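Local coordinates for protein CofB (Escherichia coli, PDB 5AX6) that is a minor pilin of the CFA/III type IVb pilus of enterotoxigenic E. coli and forms a homotrimer thought to act in pilus assembly, at the interface of chains A and B. Numbering follows the deposited sequence. Chains: chain A/B, CofB.

Contact 1: the interface of chains A and B. Residues chain A 269-271, 279, 281, 298-300, 310; chain B 285-288, 291-292, 294.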
loop_
_atom_site.group_PDB
_atom_site.type_symbol
_atom_site.label_atom_id
_atom_site.label_comp_id
_atom_site.label_asym_id
_atom_site.label_seq_id
_atom_site.Cartn_x
_atom_site.Cartn_y
_atom_site.Cartn_z
ATOM N N VAL A 269 -8.315 2.033 0.913
ATOM C CA VAL A 269 -8.111 3.444 1.207
ATOM C C VAL A 269 -7.410 3.647 2.543
ATOM O O VAL A 269 -7.842 3.137 3.582
ATOM C CB VAL A 269 -9.447 4.197 1.230
ATOM C CG1 VAL A 269 -9.197 5.706 1.308
ATOM C CG2 VAL A 269 -10.276 3.833 -0.003
ATOM N N LEU A 270 -6.331 4.410 2.499
ATOM C CA LEU A 270 -5.540 4.742 3.670
ATOM C C LEU A 270 -5.960 6.098 4.226
ATOM O O LEU A 270 -6.010 7.079 3.485
ATOM C CB LEU A 270 -4.054 4.772 3.301
ATOM C CG LEU A 270 -3.078 5.163 4.409
ATOM C CD1 LEU A 270 -3.016 4.062 5.451
ATOM C CD2 LEU A 270 -1.686 5.466 3.833
ATOM N N THR A 271 -6.259 6.152 5.523
ATOM C CA THR A 271 -6.595 7.421 6.192
ATOM C C THR A 271 -5.758 7.582 7.455
ATOM O O THR A 271 -5.219 6.601 7.993
ATOM C CB THR A 271 -8.097 7.513 6.559
ATOM O OG1 THR A 271 -8.502 6.327 7.267
ATOM C CG2 THR A 271 -8.943 7.650 5.314
ATOM N N ASN A 279 -2.686 15.876 8.941
ATOM C CA ASN A 279 -3.490 14.939 8.161
ATOM C C ASN A 279 -2.787 14.655 6.845
ATOM O O ASN A 279 -3.109 15.257 5.824
ATOM C CB ASN A 279 -4.899 15.506 7.933
ATOM C CG ASN A 279 -5.816 14.550 7.183
ATOM O OD1 ASN A 279 -5.457 13.407 6.887
ATOM N ND2 ASN A 279 -7.023 15.020 6.883
ATOM N N PRO A 281 -1.669 11.158 5.305
ATOM C CA PRO A 281 -1.479 9.704 5.374
ATOM C C PRO A 281 -0.427 9.260 4.379
ATOM O O PRO A 281 -0.355 9.799 3.273
ATOM C CB PRO A 281 -2.859 9.149 5.014
ATOM C CG PRO A 281 -3.501 10.233 4.208
ATOM C CD PRO A 281 -3.006 11.519 4.810
ATOM N N GLN A 298 -0.025 11.782 1.036
ATOM C CA GLN A 298 -1.018 12.681 0.469
ATOM C C GLN A 298 -0.967 14.020 1.185
ATOM O O GLN A 298 -1.017 14.071 2.416
ATOM C CB GLN A 298 -2.425 12.098 0.567
ATOM C CG GLN A 298 -3.445 12.909 -0.240
ATOM C CD GLN A 298 -4.854 12.379 -0.066
ATOM O OE1 GLN A 298 -5.136 11.670 0.899
ATOM N NE2 GLN A 298 -5.745 12.717 -1.000
ATOM N N ILE A 299 -0.855 15.098 0.418
ATOM C CA ILE A 299 -0.762 16.436 0.999
ATOM C C ILE A 299 -1.771 17.386 0.339
ATOM O O ILE A 299 -2.290 17.119 -0.746
ATOM C CB ILE A 299 0.662 17.022 0.869
ATOM C CG1 ILE A 299 1.061 17.136 -0.604
ATOM C CG2 ILE A 299 1.672 16.187 1.668
ATOM C CD1 ILE A 299 2.413 17.782 -0.830
ATOM N N GLU A 300 -2.060 18.492 1.012
ATOM C CA GLU A 300 -3.012 19.456 0.490
ATOM C C GLU A 300 -2.384 20.244 -0.646
ATOM O O GLU A 300 -1.181 20.493 -0.644
ATOM C CB GLU A 300 -3.466 20.411 1.598
ATOM C CG GLU A 300 -4.351 19.775 2.638
ATOM C CD GLU A 300 -5.809 19.673 2.201
ATOM O OE1 GLU A 300 -6.118 19.920 1.008
ATOM O OE2 GLU A 300 -6.652 19.348 3.065
ATOM N N SER A 310 -5.717 17.927 -3.686
ATOM C CA SER A 310 -4.607 17.279 -3.007
ATOM C C SER A 310 -3.698 16.640 -4.045
ATOM O O SER A 310 -4.028 16.593 -5.226
ATOM C CB SER A 310 -5.090 16.224 -1.994
ATOM O OG SER A 310 -5.714 15.129 -2.646
ATOM N N TRP B 285 -5.379 7.079 -1.103
ATOM C CA TRP B 285 -5.191 7.991 0.014
ATOM C C TRP B 285 -6.415 8.896 0.135
ATOM O O TRP B 285 -6.923 9.383 -0.875
ATOM C CB TRP B 285 -3.954 8.884 -0.193
ATOM C CG TRP B 285 -2.642 8.201 -0.294
ATOM C CD1 TRP B 285 -1.669 8.169 0.657
ATOM C CD2 TRP B 285 -2.121 7.492 -1.429
ATOM N NE1 TRP B 285 -0.582 7.455 0.197
ATOM C CE2 TRP B 285 -0.838 7.030 -1.080
ATOM C CE3 TRP B 285 -2.630 7.181 -2.695
ATOM C CZ2 TRP B 285 -0.046 6.280 -1.955
ATOM C CZ3 TRP B 285 -1.844 6.436 -3.563
ATOM C CH2 TRP B 285 -0.562 6.001 -3.188
ATOM N N ASP B 286 -6.862 9.172 1.358
ATOM C CA ASP B 286 -7.972 10.102 1.548
ATOM C C ASP B 286 -7.732 11.009 2.750
ATOM O O ASP B 286 -7.440 10.541 3.856
ATOM C CB ASP B 286 -9.287 9.329 1.707
ATOM C CG ASP B 286 -10.517 10.204 1.511
ATOM O OD1 ASP B 286 -10.382 11.398 1.155
ATOM O OD2 ASP B 286 -11.633 9.679 1.702
ATOM N N LEU B 287 -7.811 12.316 2.507
ATOM C CA LEU B 287 -7.699 13.321 3.561
ATOM C C LEU B 287 -9.022 13.515 4.292
ATOM O O LEU B 287 -9.047 14.002 5.427
ATOM C CB LEU B 287 -7.252 14.658 2.973
ATOM C CG LEU B 287 -5.882 14.684 2.305
ATOM C CD1 LEU B 287 -5.603 16.083 1.758
ATOM C CD2 LEU B 287 -4.810 14.285 3.288
ATOM N N ASN B 288 -10.110 13.149 3.624
ATOM C CA ASN B 288 -11.454 13.374 4.148
ATOM C C ASN B 288 -11.680 14.849 4.461
ATOM O O ASN B 288 -12.232 15.186 5.508
ATOM C CB ASN B 288 -11.695 12.516 5.402
ATOM C CG ASN B 288 -12.186 11.115 5.063
ATOM O OD1 ASN B 288 -13.082 10.943 4.231
ATOM N ND2 ASN B 288 -11.602 10.109 5.704
ATOM N N THR B 291 -12.454 16.751 -0.780
ATOM C CA THR B 291 -12.096 16.527 -2.180
ATOM C C THR B 291 -11.826 15.047 -2.416
ATOM O O THR B 291 -11.758 14.272 -1.469
ATOM C CB THR B 291 -10.875 17.380 -2.603
ATOM O OG1 THR B 291 -9.713 16.973 -1.867
ATOM C CG2 THR B 291 -11.140 18.855 -2.312
ATOM N N SER B 292 -11.692 14.667 -3.681
ATOM C CA SER B 292 -11.540 13.272 -4.069
ATOM C C SER B 292 -10.402 12.570 -3.349
ATOM O O SER B 292 -9.359 13.173 -3.089
ATOM C CB SER B 292 -11.296 13.170 -5.571
ATOM O OG SER B 292 -11.206 11.814 -5.969
ATOM N N LEU B 294 -7.332 9.966 -3.748
ATOM C CA LEU B 294 -6.440 9.723 -4.876
ATOM C C LEU B 294 -6.052 8.255 -4.870
ATOM O O LEU B 294 -5.727 7.713 -3.814
ATOM C CB LEU B 294 -5.192 10.609 -4.789
ATOM C CG LEU B 294 -5.463 12.115 -4.737
ATOM C CD1 LEU B 294 -4.139 12.868 -4.678
ATOM C CD2 LEU B 294 -6.287 12.534 -5.958
HETATM O O HOH W 1 -8.886 13.037 -0.188
HETATM O O HOH W 2 -6.833 11.000 6.400
HETATM O O HOH W 3 -8.292 15.564 -3.577
#

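Contact 2: the interface of chains A and B. Residues chain A 235, 239, 241-246; chain B 246-249, 254.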
loop_
_atom_site.group_PDB
_atom_site.type_symbol
_atom_site.label_atom_id
_atom_site.label_comp_id
_atom_site.label_asym_id
_atom_site.label_seq_id
_atom_site.Cartn_x
_atom_site.Cartn_y
_atom_site.Cartn_z
ATOM N N LEU A 235 -10.335 -11.853 12.841
ATOM C CA LEU A 235 -9.601 -12.129 11.607
ATOM C C LEU A 235 -8.818 -13.426 11.760
ATOM O O LEU A 235 -8.325 -13.743 12.846
ATOM C CB LEU A 235 -8.649 -10.977 11.254
ATOM C CG LEU A 235 -9.282 -9.588 11.088
ATOM C CD1 LEU A 235 -8.223 -8.630 10.526
ATOM C CD2 LEU A 235 -10.526 -9.629 10.168
ATOM N N GLY A 239 -7.241 -16.225 6.425
ATOM C CA GLY A 239 -7.792 -15.155 5.607
ATOM C C GLY A 239 -9.257 -15.319 5.254
ATOM O O GLY A 239 -9.777 -14.593 4.409
ATOM N N VAL A 241 -11.942 -14.600 6.983
ATOM C CA VAL A 241 -12.863 -13.600 7.534
ATOM C C VAL A 241 -12.477 -12.192 7.054
ATOM O O VAL A 241 -11.328 -11.791 7.191
ATOM C CB VAL A 241 -12.885 -13.664 9.078
ATOM C CG1 VAL A 241 -13.555 -12.420 9.679
ATOM C CG2 VAL A 241 -13.602 -14.946 9.544
ATOM N N GLY A 242 -13.428 -11.461 6.477
ATOM C CA GLY A 242 -13.162 -10.112 5.979
ATOM C C GLY A 242 -13.030 -9.068 7.075
ATOM O O GLY A 242 -13.651 -9.175 8.140
ATOM N N ALA A 243 -12.222 -8.044 6.818
ATOM C CA ALA A 243 -12.107 -6.923 7.734
ATOM C C ALA A 243 -12.940 -5.715 7.281
ATOM O O ALA A 243 -12.847 -5.273 6.120
ATOM C CB ALA A 243 -10.641 -6.516 7.880
ATOM N N ASP A 244 -13.716 -5.153 8.198
ATOM C CA ASP A 244 -14.366 -3.869 7.935
ATOM C C ASP A 244 -13.319 -2.788 7.766
ATOM O O ASP A 244 -13.454 -1.888 6.938
ATOM C CB ASP A 244 -15.300 -3.469 9.069
ATOM C CG ASP A 244 -16.509 -4.385 9.187
ATOM O OD1 ASP A 244 -16.736 -5.212 8.280
ATOM O OD2 ASP A 244 -17.225 -4.263 10.199
ATOM N N LYS A 245 -12.291 -2.859 8.602
ATOM C CA LYS A 245 -11.157 -1.949 8.533
ATOM C C LYS A 245 -10.020 -2.583 9.307
ATOM O O LYS A 245 -10.232 -3.545 10.030
ATOM C CB LYS A 245 -11.496 -0.566 9.114
ATOM C CG LYS A 245 -11.735 -0.555 10.629
ATOM C CD LYS A 245 -12.090 0.849 11.130
ATOM C CE LYS A 245 -12.231 0.886 12.646
ATOM N NZ LYS A 245 -12.550 2.256 13.158
ATOM N N LEU A 246 -8.816 -2.037 9.170
ATOM C CA LEU A 246 -7.725 -2.430 10.039
ATOM C C LEU A 246 -6.883 -1.205 10.335
ATOM O O LEU A 246 -6.429 -0.519 9.404
ATOM C CB LEU A 246 -6.886 -3.547 9.405
ATOM C CG LEU A 246 -5.704 -3.997 10.264
ATOM C CD1 LEU A 246 -6.146 -4.425 11.687
ATOM C CD2 LEU A 246 -4.932 -5.116 9.572
ATOM N N LEU B 246 -5.398 -11.158 3.511
ATOM C CA LEU B 246 -6.391 -10.378 4.223
ATOM C C LEU B 246 -7.240 -9.641 3.206
ATOM O O LEU B 246 -6.703 -8.921 2.347
ATOM C CB LEU B 246 -5.729 -9.407 5.209
ATOM C CG LEU B 246 -6.722 -8.538 5.982
ATOM C CD1 LEU B 246 -7.786 -9.386 6.724
ATOM C CD2 LEU B 246 -5.988 -7.614 6.949
ATOM N N CYS B 247 -8.550 -9.845 3.289
ATOM C CA CYS B 247 -9.511 -9.191 2.394
ATOM C C CYS B 247 -10.423 -8.271 3.186
ATOM O O CYS B 247 -10.678 -8.509 4.367
ATOM C CB CYS B 247 -10.343 -10.234 1.636
ATOM S SG CYS B 247 -9.343 -11.441 0.729
ATOM N N TRP B 248 -10.922 -7.223 2.537
ATOM C CA TRP B 248 -11.724 -6.211 3.219
ATOM C C TRP B 248 -13.207 -6.380 2.861
ATOM O O TRP B 248 -13.535 -6.947 1.824
ATOM C CB TRP B 248 -11.226 -4.797 2.863
ATOM C CG TRP B 248 -10.131 -4.308 3.797
ATOM C CD1 TRP B 248 -10.278 -3.446 4.858
ATOM C CD2 TRP B 248 -8.746 -4.698 3.790
ATOM N NE1 TRP B 248 -9.076 -3.269 5.493
ATOM C CE2 TRP B 248 -8.115 -4.013 4.850
ATOM C CE3 TRP B 248 -7.976 -5.544 2.976
ATOM C CZ2 TRP B 248 -6.748 -4.159 5.134
ATOM C CZ3 TRP B 248 -6.611 -5.683 3.256
ATOM C CH2 TRP B 248 -6.012 -4.988 4.320
ATOM N N ASN B 249 -14.091 -5.912 3.736
ATOM C CA ASN B 249 -15.533 -6.025 3.514
ATOM C C ASN B 249 -16.125 -4.799 2.834
ATOM O O ASN B 249 -15.613 -3.695 2.975
ATOM C CB ASN B 249 -16.287 -6.209 4.836
ATOM C CG ASN B 249 -15.984 -7.521 5.529
ATOM O OD1 ASN B 249 -15.773 -8.561 4.892
ATOM N ND2 ASN B 249 -16.012 -7.486 6.858
ATOM N N MET B 254 -17.602 -10.046 2.225
ATOM C CA MET B 254 -16.160 -10.044 1.986
ATOM C C MET B 254 -15.892 -9.810 0.501
ATOM O O MET B 254 -15.394 -10.691 -0.209
ATOM C CB MET B 254 -15.530 -11.358 2.464
ATOM C CG MET B 254 -14.020 -11.369 2.372
ATOM S SD MET B 254 -13.258 -12.826 3.125
ATOM C CE MET B 254 -14.354 -14.104 2.525
HETATM O O HOH W 4 -9.692 -11.808 4.898
HETATM O O HOH W 5 -13.670 -2.309 4.223
HETATM O O HOH W 6 -16.247 -10.022 8.366
#

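Contact 3: the interface of chains A and B. Residues chain A 349, 351, 404-406, 426, 481; chain B 402-405, 444.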
loop_
_atom_site.group_PDB
_atom_site.type_symbol
_atom_site.label_atom_id
_atom_site.label_comp_id
_atom_site.label_asym_id
_atom_site.label_seq_id
_atom_site.Cartn_x
_atom_site.Cartn_y
_atom_site.Cartn_z
ATOM N N THR A 349 17.426 14.409 -24.228
ATOM C CA THR A 349 18.072 15.435 -25.039
ATOM C C THR A 349 19.473 14.952 -25.350
ATOM O O THR A 349 20.160 14.417 -24.476
ATOM C CB THR A 349 18.113 16.781 -24.304
ATOM O OG1 THR A 349 16.776 17.142 -23.939
ATOM C CG2 THR A 349 18.719 17.885 -25.183
ATOM N N TYR A 351 23.058 16.231 -27.532
ATOM C CA TYR A 351 23.779 17.225 -28.336
ATOM C C TYR A 351 24.591 16.511 -29.414
ATOM O O TYR A 351 25.323 15.560 -29.117
ATOM C CB TYR A 351 24.701 18.092 -27.460
ATOM C CG TYR A 351 25.546 19.065 -28.281
ATOM C CD1 TYR A 351 25.098 20.352 -28.543
ATOM C CD2 TYR A 351 26.772 18.684 -28.804
ATOM C CE1 TYR A 351 25.848 21.235 -29.302
ATOM C CE2 TYR A 351 27.529 19.559 -29.568
ATOM C CZ TYR A 351 27.066 20.829 -29.808
ATOM O OH TYR A 351 27.805 21.711 -30.555
ATOM N N SER A 404 16.708 21.003 -32.775
ATOM C CA SER A 404 16.754 22.466 -32.710
ATOM C C SER A 404 18.194 22.921 -32.900
ATOM O O SER A 404 19.117 22.234 -32.462
ATOM C CB SER A 404 16.215 22.981 -31.373
ATOM O OG SER A 404 14.903 22.503 -31.128
ATOM N N ILE A 405 18.400 24.063 -33.550
ATOM C CA ILE A 405 19.754 24.511 -33.824
ATOM C C ILE A 405 20.492 24.945 -32.555
ATOM O O ILE A 405 19.967 25.726 -31.755
ATOM C CB ILE A 405 19.779 25.679 -34.820
ATOM C CG1 ILE A 405 19.077 25.283 -36.116
ATOM C CG2 ILE A 405 21.231 26.100 -35.061
ATOM C CD1 ILE A 405 19.037 26.394 -37.159
ATOM N N ALA A 406 21.713 24.442 -32.373
ATOM C CA ALA A 406 22.499 24.759 -31.183
ATOM C C ALA A 406 23.687 25.672 -31.497
ATOM O O ALA A 406 24.058 26.507 -30.677
ATOM C CB ALA A 406 22.978 23.478 -30.509
ATOM N N LEU A 426 30.434 20.538 -27.509
ATOM C CA LEU A 426 29.779 21.745 -27.020
ATOM C C LEU A 426 30.702 22.620 -26.157
ATOM O O LEU A 426 30.602 23.845 -26.174
ATOM C CB LEU A 426 28.529 21.349 -26.224
ATOM C CG LEU A 426 27.722 22.458 -25.544
ATOM C CD1 LEU A 426 27.237 23.496 -26.568
ATOM C CD2 LEU A 426 26.566 21.828 -24.757
ATOM N N ASN A 481 20.506 20.313 -30.842
ATOM C CA ASN A 481 19.971 19.587 -29.702
ATOM C C ASN A 481 18.797 18.749 -30.166
ATOM O O ASN A 481 17.816 19.290 -30.681
ATOM C CB ASN A 481 19.552 20.557 -28.590
ATOM C CG ASN A 481 20.743 21.301 -28.007
ATOM O OD1 ASN A 481 20.797 22.534 -28.017
ATOM N ND2 ASN A 481 21.704 20.551 -27.519
ATOM N N SER B 402 22.034 22.092 -22.171
ATOM C CA SER B 402 22.135 22.415 -23.592
ATOM C C SER B 402 21.479 23.759 -23.845
ATOM O O SER B 402 20.711 24.247 -23.016
ATOM C CB SER B 402 21.478 21.341 -24.461
ATOM O OG SER B 402 22.415 20.331 -24.786
ATOM N N ALA B 403 21.804 24.368 -24.979
ATOM C CA ALA B 403 21.219 25.652 -25.367
ATOM C C ALA B 403 20.826 25.595 -26.845
ATOM O O ALA B 403 21.628 25.185 -27.677
ATOM C CB ALA B 403 22.205 26.799 -25.115
ATOM N N SER B 404 19.580 25.954 -27.156
ATOM C CA SER B 404 19.099 26.002 -28.540
ATOM C C SER B 404 18.744 27.441 -28.887
ATOM O O SER B 404 18.277 28.184 -28.023
ATOM C CB SER B 404 17.876 25.101 -28.735
ATOM O OG SER B 404 18.150 23.768 -28.339
ATOM N N ILE B 405 18.965 27.848 -30.134
ATOM C CA ILE B 405 18.714 29.230 -30.505
ATOM C C ILE B 405 17.221 29.568 -30.516
ATOM O O ILE B 405 16.414 28.843 -31.107
ATOM C CB ILE B 405 19.295 29.565 -31.886
ATOM C CG1 ILE B 405 20.792 29.270 -31.914
ATOM C CG2 ILE B 405 18.994 31.030 -32.212
ATOM C CD1 ILE B 405 21.451 29.556 -33.259
ATOM N N ILE B 444 27.903 28.806 -29.956
ATOM C CA ILE B 444 27.465 28.856 -28.572
ATOM C C ILE B 444 28.170 27.753 -27.802
ATOM O O ILE B 444 28.114 26.584 -28.172
ATOM C CB ILE B 444 25.932 28.724 -28.449
ATOM C CG1 ILE B 444 25.260 29.930 -29.133
ATOM C CG2 ILE B 444 25.528 28.685 -26.981
ATOM C CD1 ILE B 444 23.765 29.750 -29.484
HETATM O O HOH W 7 23.744 23.172 -26.698
#

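Contact 1: the interface of chains A and B
B:Leu287 and A:Gln298 reach toward each other tip to tip, with the branch carbon CG of B:Leu287 3.5 Å from the amide carbon CD of A:Gln298. A:Gln298 is extended, its CG anti to the backbone N (chi1 -170°), and slides past B:Trp285 in the opposite direction, so that its CD lies 3.6 Å from B:Trp285 CB. The amide plane stands 66° from the indole. OE1 sits near the backbone nitrogens of B:Asp286 and B:Leu287, but their N-H groups point away and no bond forms. A:Gln298 NE2 instead donates to its neighbour A:Ser310 OG at 2.9 Å, which steadies the amide. B:Leu287 spreads its two methyls: CD1 rests on the carboxylate carbon CD of A:Glu300 (3.6 Å), while CD2 meets A:Pro281 CD at 3.6 Å, crossing that ring at about a right angle. The backbone of the same leucine is gripped by A:Asn279, whose ND2 donates in its amide plane to a lone pair of B:Leu287 O at 2.7 Å. Beside this, B:Asp286 N donates to A:Leu270 O at 3.1 Å, continuing a parallel bridge between the strands. Water 2 joins A:Asn279 OD1 to B:Asp286 O, and water 3 joins A:Ser310 OG to B:Thr291 OG1 and B:Ser292 O. An alanine in place of A:Gln298 would remove the amide that A:Ser310 OG accepts from, and would probably loosen the packing against B:Leu287 and B:Trp285. The site joins neighbouring beta-repeat domains of the homotrimer.

Contact 2: the interface of chains A and B
The loop 239-245 of chain A, which leads into its strand 246-247, runs alongside strand 246-247 and the following loop of chain B, and A:Ala243 pairs with B:Trp248 in a parallel bridge. A:Ala243 N donates to B:Cys247 O at 2.9 Å, in the carbonyl plane. The return bond, from B:Asn249 N to A:Ala243 O at 2.8 Å, comes in 46° above the carbonyl plane, off the lone pairs. B:Trp248 turns its indole so that A:Ala243 CB and CG of B:Leu246, two residues earlier in its own chain, lie over one face, both toward the rim. The two copies of Leu246 cross obliquely and touch through their CD2 methyls at 3.8 Å; each has CG anti to the backbone N (chi1 179°). The other methyl of B:Leu246, CD1, meets A:Leu235 CD1 at about a right angle. B:Met254 lays its sulfur near the backbone N of A:Gly242, where the residue lacks a side chain. Water 4 ties A:Gly239 O and A:Val241 O to B:Cys247 N. B:Asn249 ND2 lies 3.2 Å from the carbonyl oxygen A:Gly242 O. The amide of B:Asn249 crosses the carboxylate of A:Asp244 with the planes 66° apart, and B:Asn249 ND2 gives an almost straight hydrogen bond of 2.8 Å to A:Asp244 OD1.

Contact 3: the interface of chains A and B
The backbones of two copies of strand 398-409 meet where B:Ile405 N donates to A:Ile405 O at 2.9 Å, nearly along the C=O axis (171°). The same residue thus contributes its carbonyl from one chain and its N-H from the other, and the two isoleucine side chains cross obliquely, with A:Ile405 CG2 3.9 Å from B:Ile405 CD1. Next to them A:Ser404 CB faces B:Ser404 CB. A:Asn481 reaches over strand 398-409 of chain B with CG anti to its own carbonyl carbon (chi1 -65°). B:Ser404 OG donates to a lone pair of A:Asn481 OD1 at 2.9 Å, and A:Asn481 ND2 hydrogen-bonds B:Ser402 OG at 2.8 Å, so the amide spans two serines on the strand. As modelled, A:Asn481 OD1 also lies 2.8 Å from B:Ala403 O, a clash of two acceptors that a turned amide might relieve. Water 7 takes the N-H of B:Ala403 (N to water 2.9 Å) and also pairs with B:Ala403 O and A:Asn481 OD1. Behind, A:Leu426 CB covers the centre of one face of the A:Tyr351 ring, and A:Leu426 CD1 packs on B:Ile444 O at 3.6 Å. The site brings neighbouring C-terminal domains together in the homotrimer.

The contacts are spread along the length of the trimer: the centres of contact 1 and contact 2 are about 21 Å apart, contact 1 and contact 3 about 42 Å, and contact 2 and contact 3 about 57 Å. Contacts 1 and 2 both use parallel strand pairing, whereas contact 3 pairs two copies of strand 398-409. No residue is common to any two of them. Each draws one strand from both chains: 294-302 in contact 1, 246-247 in contact 2 and 398-409 in contact 3. Such separate holds would be expected to keep neighbouring subunits aligned along their long axis.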